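Exo-alpha-sialidase (Clostridium perfringens, PDB 2V72) binds galactose through a calcium-containing family 32 carbohydrate-binding module of a large sialidase toxin, probably helping to bring the enzyme to galactose-bearing glycans. Local coordinates at residues I11-M16 with I136-V141; A18-E23 with Q53-N58; M40-W45 with G131-I136; R63-I68 with V111-P116; I86-N91 with I117-I122. All coordinates share one frame; numbering follows the deposited sequence.

Interaction 1 (I11-M16 with I136-V141). With CA (calcium ion), chain B.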
# COMPACT_ATOMS: atom_id res chain seq x y z
N ILE A 11 -8.31 11.21 -2.27
CA ILE A 11 -7.94 11.17 -3.69
C ILE A 11 -8.72 10.03 -4.36
O ILE A 11 -8.67 8.89 -3.89
CB ILE A 11 -6.41 11.01 -3.90
CG1 ILE A 11 -5.64 12.17 -3.27
CG2 ILE A 11 -6.08 10.90 -5.40
CD1 ILE A 11 -4.16 11.90 -3.02
N PRO A 12 -9.45 10.34 -5.45
CA PRO A 12 -10.16 9.29 -6.16
C PRO A 12 -9.18 8.21 -6.62
O PRO A 12 -8.13 8.53 -7.21
CB PRO A 12 -10.76 10.02 -7.36
CG PRO A 12 -10.83 11.45 -6.94
CD PRO A 12 -9.65 11.66 -6.06
N GLN A 13 -9.51 6.96 -6.31
CA GLN A 13 -8.71 5.80 -6.68
C GLN A 13 -8.72 5.58 -8.19
O GLN A 13 -7.79 4.97 -8.73
CB GLN A 13 -9.23 4.55 -5.96
CG GLN A 13 -8.91 4.50 -4.46
CD GLN A 13 -9.39 3.22 -3.80
OE1 GLN A 13 -10.52 2.78 -4.02
NE2 GLN A 13 -8.55 2.62 -2.97
N SER A 14 -9.76 6.07 -8.86
CA SER A 14 -9.86 5.99 -10.32
C SER A 14 -8.78 6.83 -10.99
O SER A 14 -8.44 6.60 -12.15
CB SER A 14 -11.25 6.41 -10.80
OG SER A 14 -11.39 7.82 -10.75
N GLU A 15 -8.24 7.81 -10.26
CA GLU A 15 -7.13 8.64 -10.74
C GLU A 15 -5.78 7.99 -10.43
O GLU A 15 -4.72 8.50 -10.81
CB GLU A 15 -7.21 10.03 -10.12
CG GLU A 15 -8.06 10.99 -10.92
CD GLU A 15 -8.53 12.17 -10.12
OE1 GLU A 15 -7.74 12.68 -9.30
OE2 GLU A 15 -9.70 12.59 -10.30
N MET A 16 -5.83 6.86 -9.75
CA MET A 16 -4.63 6.12 -9.41
C MET A 16 -4.43 4.97 -10.39
O MET A 16 -5.37 4.54 -11.06
CB MET A 16 -4.71 5.57 -7.98
CG MET A 16 -5.05 6.62 -6.93
SD MET A 16 -5.21 5.84 -5.32
CE MET A 16 -5.58 7.27 -4.29
N ILE A 136 -2.76 -6.39 0.56
CA ILE A 136 -3.47 -5.15 0.84
C ILE A 136 -4.76 -5.22 0.04
O ILE A 136 -4.74 -5.34 -1.19
CB ILE A 136 -2.66 -3.87 0.43
CG1 ILE A 136 -1.44 -3.66 1.34
CG2 ILE A 136 -3.55 -2.62 0.46
CD1 ILE A 136 -0.47 -2.58 0.85
N ALA A 137 -5.90 -5.15 0.73
CA ALA A 137 -7.20 -5.21 0.07
C ALA A 137 -7.62 -3.84 -0.46
O ALA A 137 -8.22 -3.75 -1.53
CB ALA A 137 -8.27 -5.81 1.00
N GLU A 138 -7.29 -2.79 0.28
CA GLU A 138 -7.57 -1.41 -0.14
C GLU A 138 -6.50 -0.42 0.32
O GLU A 138 -5.97 -0.53 1.43
CB GLU A 138 -8.94 -0.93 0.34
CG GLU A 138 -10.12 -1.35 -0.52
CD GLU A 138 -10.01 -0.86 -1.94
OE1 GLU A 138 -10.01 0.37 -2.16
OE2 GLU A 138 -9.93 -1.72 -2.84
N LEU A 139 -6.19 0.54 -0.54
CA LEU A 139 -5.25 1.60 -0.23
C LEU A 139 -5.86 2.94 -0.62
O LEU A 139 -6.25 3.14 -1.78
CB LEU A 139 -3.90 1.39 -0.92
CG LEU A 139 -2.83 2.36 -0.43
CD1 LEU A 139 -1.51 1.65 -0.20
CD2 LEU A 139 -2.67 3.57 -1.35
N ASN A 140 -5.93 3.85 0.35
CA ASN A 140 -6.49 5.16 0.13
C ASN A 140 -5.50 6.24 0.53
O ASN A 140 -4.68 6.04 1.44
CB ASN A 140 -7.81 5.32 0.89
CG ASN A 140 -8.93 4.55 0.25
OD1 ASN A 140 -9.53 5.02 -0.71
ND2 ASN A 140 -9.22 3.36 0.78
N VAL A 141 -5.55 7.37 -0.17
CA VAL A 141 -4.60 8.45 0.08
C VAL A 141 -5.37 9.74 0.28
O VAL A 141 -6.27 10.06 -0.50
CB VAL A 141 -3.55 8.61 -1.06
CG1 VAL A 141 -2.43 9.54 -0.63
CG2 VAL A 141 -2.96 7.26 -1.45
CA CA B . -9.71 -4.08 -3.28
O HOH W 1 -7.81 7.38 -1.87
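Ile11 opens the contact with a backbone bond, its N lying 2.9 Å from Val141 O at an N-H...O angle of 167°. Beyond the backbone, Ile11 CD1 runs beside Val141 CG1, the two side chains pointing the same way. The carbonyl of Ile11 approaches the strand through a water that accepts from Val141 N and lies within bonding distance of Ile11 O and Asn140 OD1.

Gln13, in the 3-10 turn 13-15, carries most of the polar chemistry. CG lies anti to the carbonyl carbon (chi1 -73°) and the chain is extended beyond it, bringing the amide to residues 138 and 139. NE2 is 2.6 Å from Leu139 O and 2.8 Å from Glu138 OE1; both acceptors lie in the amide plane, whereas NE2 stands above the Leu139 carbonyl plane. Met16 ends the segment by placing CE 3.9 Å from Val141 CG2.

The carboxylate of Glu138 is thus shared: OE1 takes the Gln13 amide, and OE2 binds the calcium ion at 2.4 Å, alongside Ala137 O and atoms of Ser31, Asp34, Asn36 and Thr39. Gln13 is therefore a second-shell residue, whose N-H probably helps to fix the rotation of a calcium-binding carboxylate.

Interaction 2 (A18-E23 with Q53-N58)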
# COMPACT_ATOMS: atom_id res chain seq x y z
N ALA A 18 -1.87 1.28 -10.26
CA ALA A 18 -1.09 0.50 -9.33
C ALA A 18 -0.13 -0.47 -10.01
O ALA A 18 -0.37 -0.91 -11.14
CB ALA A 18 -2.00 -0.24 -8.35
N SER A 19 0.93 -0.81 -9.29
CA SER A 19 1.99 -1.67 -9.79
C SER A 19 2.59 -2.41 -8.60
O SER A 19 2.66 -1.85 -7.51
CB SER A 19 3.06 -0.81 -10.46
OG SER A 19 3.98 -1.61 -11.18
N ALA A 20 3.01 -3.65 -8.80
CA ALA A 20 3.71 -4.39 -7.75
C ALA A 20 4.85 -5.26 -8.29
O ALA A 20 4.83 -5.68 -9.44
CB ALA A 20 2.73 -5.23 -6.96
N THR A 21 5.83 -5.54 -7.44
CA THR A 21 7.01 -6.30 -7.81
C THR A 21 6.70 -7.81 -7.79
O THR A 21 7.43 -8.61 -8.38
CB THR A 21 8.19 -6.01 -6.86
OG1 THR A 21 7.79 -6.26 -5.51
CG2 THR A 21 8.64 -4.56 -6.99
N SER A 22 5.63 -8.15 -7.08
CA SER A 22 5.10 -9.52 -7.01
C SER A 22 3.59 -9.48 -6.88
O SER A 22 3.04 -8.73 -6.06
CB SER A 22 5.68 -10.27 -5.82
OG SER A 22 5.19 -11.60 -5.80
N GLU A 23 2.91 -10.27 -7.72
CA GLU A 23 1.46 -10.36 -7.67
C GLU A 23 0.96 -11.70 -8.16
O GLU A 23 1.40 -12.20 -9.22
CB GLU A 23 0.77 -9.17 -8.38
CG GLU A 23 1.07 -8.99 -9.87
CD GLU A 23 0.99 -7.53 -10.33
OE1 GLU A 23 -0.05 -6.88 -10.13
OE2 GLU A 23 1.98 -7.04 -10.92
N GLN A 53 8.86 -7.22 -0.81
CA GLN A 53 8.17 -6.93 -2.07
C GLN A 53 7.38 -5.65 -1.81
O GLN A 53 7.14 -5.31 -0.65
CB GLN A 53 7.24 -8.07 -2.49
CG GLN A 53 7.94 -9.42 -2.75
CD GLN A 53 8.85 -9.41 -3.98
OE1 GLN A 53 8.57 -8.72 -4.98
NE2 GLN A 53 9.92 -10.18 -3.92
N SER A 54 6.97 -4.96 -2.87
CA SER A 54 6.36 -3.65 -2.72
C SER A 54 5.19 -3.42 -3.66
O SER A 54 5.06 -4.11 -4.66
CB SER A 54 7.41 -2.56 -2.93
OG SER A 54 7.88 -2.57 -4.26
N LEU A 55 4.36 -2.44 -3.31
CA LEU A 55 3.26 -1.99 -4.15
C LEU A 55 3.44 -0.50 -4.37
O LEU A 55 3.53 0.26 -3.41
CB LEU A 55 1.91 -2.28 -3.48
CG LEU A 55 0.63 -1.60 -4.01
CD1 LEU A 55 0.13 -2.25 -5.29
CD2 LEU A 55 -0.47 -1.58 -2.96
N SER A 56 3.52 -0.09 -5.63
CA SER A 56 3.63 1.32 -5.96
C SER A 56 2.30 1.78 -6.49
O SER A 56 1.67 1.10 -7.30
CB SER A 56 4.72 1.58 -7.01
OG SER A 56 5.98 1.14 -6.54
N VAL A 57 1.86 2.93 -5.99
CA VAL A 57 0.62 3.53 -6.43
C VAL A 57 0.91 4.95 -6.93
O VAL A 57 1.33 5.82 -6.15
CB VAL A 57 -0.44 3.57 -5.29
CG1 VAL A 57 -1.73 4.20 -5.77
CG2 VAL A 57 -0.69 2.16 -4.76
N ASN A 58 0.72 5.15 -8.22
CA ASN A 58 0.83 6.47 -8.82
C ASN A 58 -0.45 7.24 -8.58
O ASN A 58 -1.54 6.69 -8.72
CB ASN A 58 1.13 6.37 -10.31
CG ASN A 58 1.49 7.71 -10.92
OD1 ASN A 58 0.61 8.49 -11.30
ND2 ASN A 58 2.79 7.98 -11.02
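Thr21 meets Gln53 and Ser54 where the strand pairing runs out. Its CB lies 3.3 Å from Gln53 OE1. From there OG1 sits between the backbone N and the carbonyl carbon (chi1 56°), turned to the neighbouring strand, where it holds two partners: it donates to Gln53 OE1 over 2.6 Å and accepts from Ser54 N over 3.1 Å, the latter with an N-H...O angle of 166°. The other branch, CG2, ends 3.5 Å from Ser54 OG. The backbone joins in, Thr21 N donating to Ser54 O.

Gln53 answers with a chain bent at chi2, and its OE1 also rests against Ser22 CB. The amide is held at its other end too, since NE2 bonds to Ala50 O. Ser22 OG turns to Asp49 and to Lys44 N.

Behind this junction the pairing is regular. Ser19 with Ser56 forms an antiparallel hydrogen-bonded pair, linked in both directions. Ala18 with Val57 and Ala20 with Leu55 are non-hydrogen-bonded pairs. On the face that carries these four residues, Leu55 CD1 lies 4.2 Å from Ala18 CB and 4.3 Å from Ala20 CB, while Trp41 packs on Ala20 and Leu55.

The short segments run antiparallel, their axes at 163°, and strand 17-20 is the outermost strand of this five-stranded sheet, one of the sheets of the beta-sandwich found in F5/8 type C (discoidin-like) domains.

Interaction 3 (M40-W45 with G131-I136). With GAL (beta-D-galactopyranose), chain C.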
# COMPACT_ATOMS: atom_id res chain seq x y z
N MET A 40 -8.04 -8.11 -3.15
CA MET A 40 -6.75 -7.66 -2.62
C MET A 40 -5.60 -7.75 -3.62
O MET A 40 -5.67 -8.53 -4.59
CB MET A 40 -6.39 -8.48 -1.39
CG MET A 40 -6.10 -9.94 -1.67
SD MET A 40 -5.89 -10.86 -0.14
CE MET A 40 -7.60 -11.31 0.19
N TRP A 41 -4.55 -6.96 -3.37
CA TRP A 41 -3.24 -7.24 -3.92
C TRP A 41 -2.58 -8.24 -3.00
O TRP A 41 -2.69 -8.14 -1.78
CB TRP A 41 -2.37 -5.97 -4.02
CG TRP A 41 -0.91 -6.29 -4.21
CD1 TRP A 41 -0.34 -6.89 -5.31
CD2 TRP A 41 0.17 -6.09 -3.27
NE1 TRP A 41 1.01 -7.06 -5.11
CE2 TRP A 41 1.35 -6.57 -3.87
CE3 TRP A 41 0.24 -5.53 -1.98
CZ2 TRP A 41 2.60 -6.52 -3.24
CZ3 TRP A 41 1.47 -5.48 -1.35
CH2 TRP A 41 2.64 -5.97 -1.98
N HIS A 42 -1.90 -9.23 -3.57
CA HIS A 42 -1.25 -10.26 -2.79
C HIS A 42 -0.08 -10.75 -3.63
O HIS A 42 -0.19 -10.90 -4.85
CB HIS A 42 -2.26 -11.39 -2.53
CG HIS A 42 -1.85 -12.36 -1.47
ND1 HIS A 42 -0.70 -13.11 -1.53
CD2 HIS A 42 -2.49 -12.77 -0.34
CE1 HIS A 42 -0.62 -13.91 -0.48
NE2 HIS A 42 -1.70 -13.73 0.25
N THR A 43 1.06 -10.98 -2.97
CA THR A 43 2.23 -11.53 -3.64
C THR A 43 1.91 -12.96 -4.07
O THR A 43 0.88 -13.51 -3.66
CB THR A 43 3.49 -11.46 -2.76
OG1 THR A 43 3.27 -12.18 -1.54
CG2 THR A 43 3.84 -9.99 -2.44
N LYS A 44 2.75 -13.57 -4.91
CA LYS A 44 2.37 -14.87 -5.47
C LYS A 44 2.33 -16.00 -4.46
O LYS A 44 3.27 -16.21 -3.69
CB LYS A 44 3.13 -15.24 -6.75
CG LYS A 44 4.63 -15.20 -6.70
CD LYS A 44 5.23 -15.53 -8.09
CE LYS A 44 4.68 -14.61 -9.19
NZ LYS A 44 5.27 -14.92 -10.54
N TRP A 45 1.20 -16.69 -4.47
CA TRP A 45 0.85 -17.69 -3.46
C TRP A 45 1.89 -18.80 -3.27
O TRP A 45 2.00 -19.34 -2.18
CB TRP A 45 -0.49 -18.31 -3.81
CG TRP A 45 -1.68 -17.37 -3.79
CD1 TRP A 45 -1.67 -16.00 -3.60
CD2 TRP A 45 -3.05 -17.73 -3.99
NE1 TRP A 45 -2.96 -15.51 -3.67
CE2 TRP A 45 -3.82 -16.55 -3.90
CE3 TRP A 45 -3.70 -18.95 -4.23
CZ2 TRP A 45 -5.22 -16.55 -4.05
CZ3 TRP A 45 -5.09 -18.95 -4.37
CH2 TRP A 45 -5.83 -17.76 -4.28
N GLY A 131 3.10 -15.55 6.88
CA GLY A 131 3.22 -16.58 5.86
C GLY A 131 4.35 -16.29 4.89
O GLY A 131 4.64 -17.10 4.01
N GLY A 132 5.00 -15.13 5.07
CA GLY A 132 6.03 -14.65 4.15
C GLY A 132 5.43 -13.99 2.93
O GLY A 132 6.08 -13.88 1.89
N PHE A 133 4.18 -13.54 3.05
CA PHE A 133 3.47 -12.85 1.98
C PHE A 133 3.20 -11.38 2.32
O PHE A 133 3.46 -10.94 3.44
CB PHE A 133 2.13 -13.53 1.68
CG PHE A 133 2.24 -15.00 1.39
CD1 PHE A 133 1.89 -15.94 2.35
CD2 PHE A 133 2.71 -15.44 0.16
CE1 PHE A 133 1.99 -17.31 2.09
CE2 PHE A 133 2.83 -16.80 -0.12
CZ PHE A 133 2.47 -17.74 0.85
N ALA A 134 2.67 -10.65 1.34
CA ALA A 134 2.18 -9.30 1.54
C ALA A 134 0.84 -9.20 0.83
O ALA A 134 0.72 -9.62 -0.33
CB ALA A 134 3.17 -8.28 0.96
N SER A 135 -0.16 -8.67 1.54
CA SER A 135 -1.47 -8.40 0.97
C SER A 135 -2.02 -7.05 1.45
O SER A 135 -1.75 -6.62 2.58
CB SER A 135 -2.47 -9.53 1.27
OG SER A 135 -2.60 -9.80 2.65
N ILE A 136 -2.76 -6.39 0.56
CA ILE A 136 -3.47 -5.15 0.84
C ILE A 136 -4.76 -5.22 0.04
O ILE A 136 -4.74 -5.34 -1.19
CB ILE A 136 -2.66 -3.87 0.43
CG1 ILE A 136 -1.44 -3.66 1.34
CG2 ILE A 136 -3.55 -2.62 0.46
CD1 ILE A 136 -0.47 -2.58 0.85
C1 GAL C . -4.74 -19.06 0.69
C2 GAL C . -5.29 -17.64 0.78
C3 GAL C . -4.69 -16.74 -0.31
C4 GAL C . -3.17 -16.88 -0.40
C5 GAL C . -2.74 -18.34 -0.41
C6 GAL C . -1.22 -18.45 -0.35
O1 GAL C . -5.17 -19.77 1.82
O2 GAL C . -6.71 -17.66 0.69
O3 GAL C . -5.00 -15.40 -0.04
O4 GAL C . -2.56 -16.24 0.70
O5 GAL C . -3.32 -19.04 0.68
O6 GAL C . -0.82 -19.76 -0.72
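Ala134 O is approached by several groups of the other segment: Thr43 N donates to it over 3.0 Å, His42 CA makes a CH...O contact at 3.2 Å, and the carbonyl oxygen also lies over one face of the Trp41 ring. This is the end of an antiparallel ladder in the F5/8 type C beta-sandwich, from which the loops carrying the galactose pocket emerge. Trp41 and Ile136 form its hydrogen-bonded pair, Trp41 N to Ile136 O being 2.7 Å; His42 and Ser135 are the non-hydrogen-bonded pair beside it. A weak bond from Ala134 N to Thr43 OG1 continues the link.

On the side of Trp41 and Ile136, the indole packs inward: CH2 touches Ala134 CB at 3.8 Å, and CE3 touches Ile136 CB. Its NE1 bonds to Ser22 O.

The pocket lies past the ladder. His42 CG is anti to the backbone N (chi1 -166°), and the imidazole is fixed by ND1, which donates to Thr43 O nearly in the ring plane over 2.7 Å. NE2 meets the sugar, 2.7 Å from galactose O4. The Phe133 ring leans obliquely on the His42 ring, with planes at 51° and His42 CE1 near Phe133 CB; Thr43 OG1 lies at the phenyl edge, and Phe133 CZ approaches galactose C6. Arg73 NH1 also bonds to the sugar, and Asn78 completes the pocket.

Trp45 forms a flat wall, its NE1 held by Asp27. Galactose C4 stands 3.4 Å above the indole plane, offset toward the rim, a CH-pi type of arrangement, while galactose O6 donates to Trp45 O over 3.2 Å.

Interaction 4 (R63-I68 with V111-P116)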
# COMPACT_ATOMS: atom_id res chain seq x y z
N ARG A 63 0.41 15.71 -5.49
CA ARG A 63 -0.52 15.80 -4.37
C ARG A 63 0.21 16.20 -3.10
O ARG A 63 1.42 16.06 -3.00
CB ARG A 63 -1.21 14.44 -4.15
CG ARG A 63 -1.81 13.81 -5.39
CD ARG A 63 -3.17 14.38 -5.74
NE ARG A 63 -3.75 13.63 -6.85
CZ ARG A 63 -4.99 13.79 -7.33
NH1 ARG A 63 -5.82 14.68 -6.80
NH2 ARG A 63 -5.39 13.03 -8.34
N LYS A 64 -0.55 16.71 -2.12
CA LYS A 64 -0.03 17.00 -0.79
C LYS A 64 -0.69 16.06 0.21
O LYS A 64 -1.77 16.37 0.74
CB LYS A 64 -0.30 18.46 -0.40
CG LYS A 64 0.53 19.48 -1.15
CD LYS A 64 0.21 20.90 -0.66
CE LYS A 64 1.02 21.95 -1.41
NZ LYS A 64 2.50 21.71 -1.32
N VAL A 65 -0.06 14.93 0.48
CA VAL A 65 -0.74 13.87 1.22
C VAL A 65 -0.54 13.99 2.73
O VAL A 65 0.58 14.10 3.23
CB VAL A 65 -0.46 12.42 0.65
CG1 VAL A 65 -0.09 12.48 -0.83
CG2 VAL A 65 0.60 11.67 1.44
N SER A 66 -1.66 14.01 3.45
CA SER A 66 -1.65 14.12 4.90
C SER A 66 -1.80 12.76 5.58
O SER A 66 -1.40 12.61 6.73
CB SER A 66 -2.72 15.11 5.39
OG SER A 66 -3.93 15.00 4.65
N SER A 67 -2.36 11.78 4.88
CA SER A 67 -2.50 10.43 5.45
C SER A 67 -2.71 9.32 4.42
O SER A 67 -3.07 9.58 3.27
CB SER A 67 -3.62 10.37 6.51
OG SER A 67 -4.90 10.48 5.92
N ILE A 68 -2.47 8.09 4.87
CA ILE A 68 -2.66 6.89 4.05
C ILE A 68 -3.34 5.81 4.90
O ILE A 68 -2.90 5.54 6.02
CB ILE A 68 -1.29 6.37 3.49
CG1 ILE A 68 -0.63 7.43 2.60
CG2 ILE A 68 -1.48 5.07 2.71
CD1 ILE A 68 0.88 7.35 2.57
N VAL A 111 -1.38 5.91 8.47
CA VAL A 111 -0.12 6.64 8.55
C VAL A 111 -0.45 8.10 8.28
O VAL A 111 -1.02 8.44 7.23
CB VAL A 111 0.93 6.11 7.54
CG1 VAL A 111 2.13 7.04 7.46
CG2 VAL A 111 1.38 4.70 7.93
N THR A 112 -0.12 8.97 9.23
CA THR A 112 -0.45 10.38 9.10
C THR A 112 0.82 11.24 9.06
O THR A 112 1.80 10.97 9.75
CB THR A 112 -1.43 10.84 10.20
OG1 THR A 112 -2.64 10.07 10.10
CG2 THR A 112 -1.79 12.33 10.04
N PHE A 113 0.78 12.26 8.20
CA PHE A 113 1.87 13.21 8.09
C PHE A 113 1.40 14.57 8.60
O PHE A 113 0.65 15.28 7.91
CB PHE A 113 2.37 13.29 6.64
CG PHE A 113 2.77 11.97 6.06
CD1 PHE A 113 1.91 11.29 5.20
CD2 PHE A 113 4.00 11.39 6.37
CE1 PHE A 113 2.27 10.06 4.65
CE2 PHE A 113 4.36 10.16 5.83
CZ PHE A 113 3.50 9.50 4.97
N ASP A 114 1.84 14.93 9.81
CA ASP A 114 1.54 16.23 10.43
C ASP A 114 1.86 17.38 9.47
O ASP A 114 1.03 18.27 9.27
CB ASP A 114 2.31 16.40 11.75
CG ASP A 114 1.86 15.42 12.84
OD1 ASP A 114 0.68 14.99 12.83
OD2 ASP A 114 2.69 15.10 13.72
N SER A 115 3.06 17.34 8.89
CA SER A 115 3.39 18.15 7.71
C SER A 115 3.08 17.33 6.45
O SER A 115 3.74 16.32 6.21
CB SER A 115 4.87 18.53 7.71
OG SER A 115 5.07 19.80 8.32
N PRO A 116 2.08 17.77 5.65
CA PRO A 116 1.64 17.04 4.45
C PRO A 116 2.74 16.94 3.39
O PRO A 116 3.40 17.93 3.07
CB PRO A 116 0.47 17.88 3.92
CG PRO A 116 0.05 18.73 5.09
CD PRO A 116 1.31 19.01 5.84
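Backbone bonds join Ser66 and Ile68 to the strand 111-113. Phe113 N donates to Ser66 O over 2.7 Å with an almost straight N-H...O angle of 176°, although the donor stands above the Ser66 carbonyl plane. Ile68 and Val111 form an antiparallel hydrogen-bonded pair closed in both directions, Ile68 N to Val111 O being 2.8 Å, and here the donors lie in the carbonyl planes. Ser67 with Thr112 is the adjacent non-hydrogen-bonded pair.

CH...O contacts fill in between these bonds. Ser67 CA lies 3.1 Å from Val111 O, and Pro116 CA lies 3.4 Å from Val65 O. The latter falls after the corner at 114-115, where the chain leaves strand 109-113 and enters strand 116-119, which also pairs with strand 62-71. In this part of the beta-sandwich, one long strand therefore takes two successive strands along the same edge. Its path is interrupted by a classic beta bulge, since Ser66 and Ser67 both face Tyr142 of strand 135-142 on its other side.

Apolar contacts centre on the Phe113 ring. With CG anti to the carbonyl carbon (chi1 -55°), the phenyl lies beside Val65, whose CG2 is 4.0 Å from Phe113 CE1. Ile68 CD1 meets the same CE1 in the ring plane, at the edge, 3.7 Å away. Val97 of strand 93-101 also packs on the phenyl.

Among the polar side chains, Ser66 OG and Ser67 OG both bond to Glu8 OE2, while Lys64 NZ forms a salt bridge with Asp118 OD1.

Interaction 5 (I86-N91 with I117-I122)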
# COMPACT_ATOMS: atom_id res chain seq x y z
N ILE A 86 7.58 3.28 3.79
CA ILE A 86 6.82 4.06 2.82
C ILE A 86 7.73 5.14 2.20
O ILE A 86 8.35 5.92 2.91
CB ILE A 86 5.55 4.69 3.45
CG1 ILE A 86 4.65 3.62 4.10
CG2 ILE A 86 4.77 5.52 2.41
CD1 ILE A 86 3.28 4.11 4.55
N HIS A 87 7.82 5.14 0.87
CA HIS A 87 8.60 6.13 0.13
C HIS A 87 7.65 6.92 -0.74
O HIS A 87 6.65 6.38 -1.22
CB HIS A 87 9.63 5.48 -0.79
CG HIS A 87 10.70 4.72 -0.08
ND1 HIS A 87 10.49 3.48 0.48
CD2 HIS A 87 12.01 5.01 0.14
CE1 HIS A 87 11.62 3.04 1.01
NE2 HIS A 87 12.56 3.95 0.82
N ALA A 88 7.97 8.20 -0.93
CA ALA A 88 7.20 9.05 -1.83
C ALA A 88 8.07 9.46 -3.01
O ALA A 88 9.28 9.63 -2.87
CB ALA A 88 6.69 10.28 -1.10
N ILE A 89 7.45 9.60 -4.18
CA ILE A 89 8.16 10.03 -5.38
C ILE A 89 7.63 11.40 -5.80
O ILE A 89 6.44 11.55 -6.08
CB ILE A 89 8.05 8.98 -6.54
CG1 ILE A 89 8.72 7.66 -6.16
CG2 ILE A 89 8.69 9.52 -7.83
CD1 ILE A 89 7.80 6.64 -5.49
N ASN A 90 8.52 12.40 -5.79
CA ASN A 90 8.14 13.76 -6.17
C ASN A 90 9.20 14.52 -6.98
O ASN A 90 10.26 14.87 -6.46
CB ASN A 90 7.71 14.57 -4.95
CG ASN A 90 6.95 15.82 -5.34
OD1 ASN A 90 5.91 15.75 -6.01
ND2 ASN A 90 7.46 16.98 -4.91
N ASN A 91 8.88 14.75 -8.26
CA ASN A 91 9.67 15.58 -9.19
C ASN A 91 11.16 15.25 -9.53
O ASN A 91 12.00 16.15 -9.47
CB ASN A 91 9.53 17.07 -8.82
CG ASN A 91 10.14 18.00 -9.86
OD1 ASN A 91 9.70 18.04 -11.01
ND2 ASN A 91 11.16 18.75 -9.46
N ILE A 117 2.93 15.75 2.84
CA ILE A 117 4.04 15.50 1.93
C ILE A 117 3.64 15.62 0.46
O ILE A 117 2.56 15.20 0.04
CB ILE A 117 4.77 14.17 2.23
CG1 ILE A 117 3.79 12.99 2.31
CG2 ILE A 117 5.54 14.30 3.54
CD1 ILE A 117 4.39 11.65 1.90
N ASP A 118 4.53 16.25 -0.31
CA ASP A 118 4.37 16.36 -1.76
C ASP A 118 4.76 15.03 -2.37
O ASP A 118 5.85 14.52 -2.11
CB ASP A 118 5.26 17.48 -2.32
CG ASP A 118 4.98 18.83 -1.70
OD1 ASP A 118 3.90 19.41 -1.96
OD2 ASP A 118 5.85 19.32 -0.95
N ALA A 119 3.86 14.46 -3.17
CA ALA A 119 4.11 13.16 -3.80
C ALA A 119 3.21 12.94 -5.01
O ALA A 119 2.02 13.23 -4.95
CB ALA A 119 3.90 12.03 -2.78
N GLU A 120 3.80 12.43 -6.09
CA GLU A 120 3.05 12.00 -7.28
C GLU A 120 2.80 10.49 -7.23
O GLU A 120 1.94 9.96 -7.96
CB GLU A 120 3.83 12.30 -8.57
CG GLU A 120 4.94 13.34 -8.48
CD GLU A 120 6.07 13.05 -9.46
OE1 GLU A 120 7.20 12.79 -9.00
OE2 GLU A 120 5.82 13.06 -10.69
N GLU A 121 3.56 9.80 -6.39
CA GLU A 121 3.53 8.35 -6.30
C GLU A 121 3.94 7.92 -4.89
O GLU A 121 4.75 8.59 -4.25
CB GLU A 121 4.46 7.74 -7.35
CG GLU A 121 4.27 6.24 -7.57
CD GLU A 121 4.99 5.72 -8.80
OE1 GLU A 121 5.86 4.84 -8.64
OE2 GLU A 121 4.70 6.20 -9.92
N ILE A 122 3.37 6.81 -4.42
CA ILE A 122 3.72 6.24 -3.11
C ILE A 122 4.05 4.76 -3.24
O ILE A 122 3.42 4.04 -4.02
CB ILE A 122 2.56 6.40 -2.09
CG1 ILE A 122 2.16 7.87 -1.97
CG2 ILE A 122 2.97 5.86 -0.72
CD1 ILE A 122 0.79 8.05 -1.38
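Ile89 O receives two N-H groups from the other segment, Glu120 N at 2.8 Å and, more weakly, Glu121 N at 3.4 Å. In return, Ile89 N donates to Glu121 O over 2.9 Å. With Glu120 and Glu121 both facing Ile89, the geometry is that of a classic beta bulge.

The Glu120 side chain adds another bond. A nearly eclipsed chi1 (-20°) places its CG, and the chain crosses Ile89 at about a right angle; OE1 takes Asn91 N over 2.7 Å, met from above the carboxylate plane. The Asn90 side chain reaches the part of the strand before the bulge, with CB 3.4 Å from Asp118 O and ND2 3.4 Å from Asp118 CB.

Packing contacts lie on both faces of the ladder. On one, Ile89 CB and CD1 lie against Glu121 CB; on the other, Ala88 CB packs 3.7 Å from Ala119 CB and also touches Ile117 CD1. Farther along, Ile86 CG2 meets Ile122 CG2 at 3.6 Å.

Further out, Ile117 packs on Val65 and Val97, and Ile122 on Ile68 and Leu59, placing these isoleucines between the sheets of the sandwich. Glu121 OE2 is held by Asn58.

The shared carbonyl of Ile89 implies that the bulge lets one oxygen take Glu120 N firmly and Glu121 N weakly while the chain turns its corner at Glu120, and the Glu120 carboxylate probably steadies the strand end by taking the Asn91 N-H.

From the N terminus, residues 11-16 begin the widest loop, closed by interaction 1 at 136-141, and the other four contacts nest inside it. Interaction 2 closes a short loop from 18-23 to 53-58. Interaction 3 opens within that loop, at 40-45, and closes at 131-136, so the two cross; they touch where Ser22 meets the segment 40-45. Interactions 4 and 5 lie inside the loop of interaction 3 and cross each other, linked by Val65 N with Ile117 O. Interaction 2 edges one sheet, interaction 4 belongs to the other, and interaction 5 spans the corner between them. Interactions 1 and 3 share Ile136, connecting the calcium site to the galactose end.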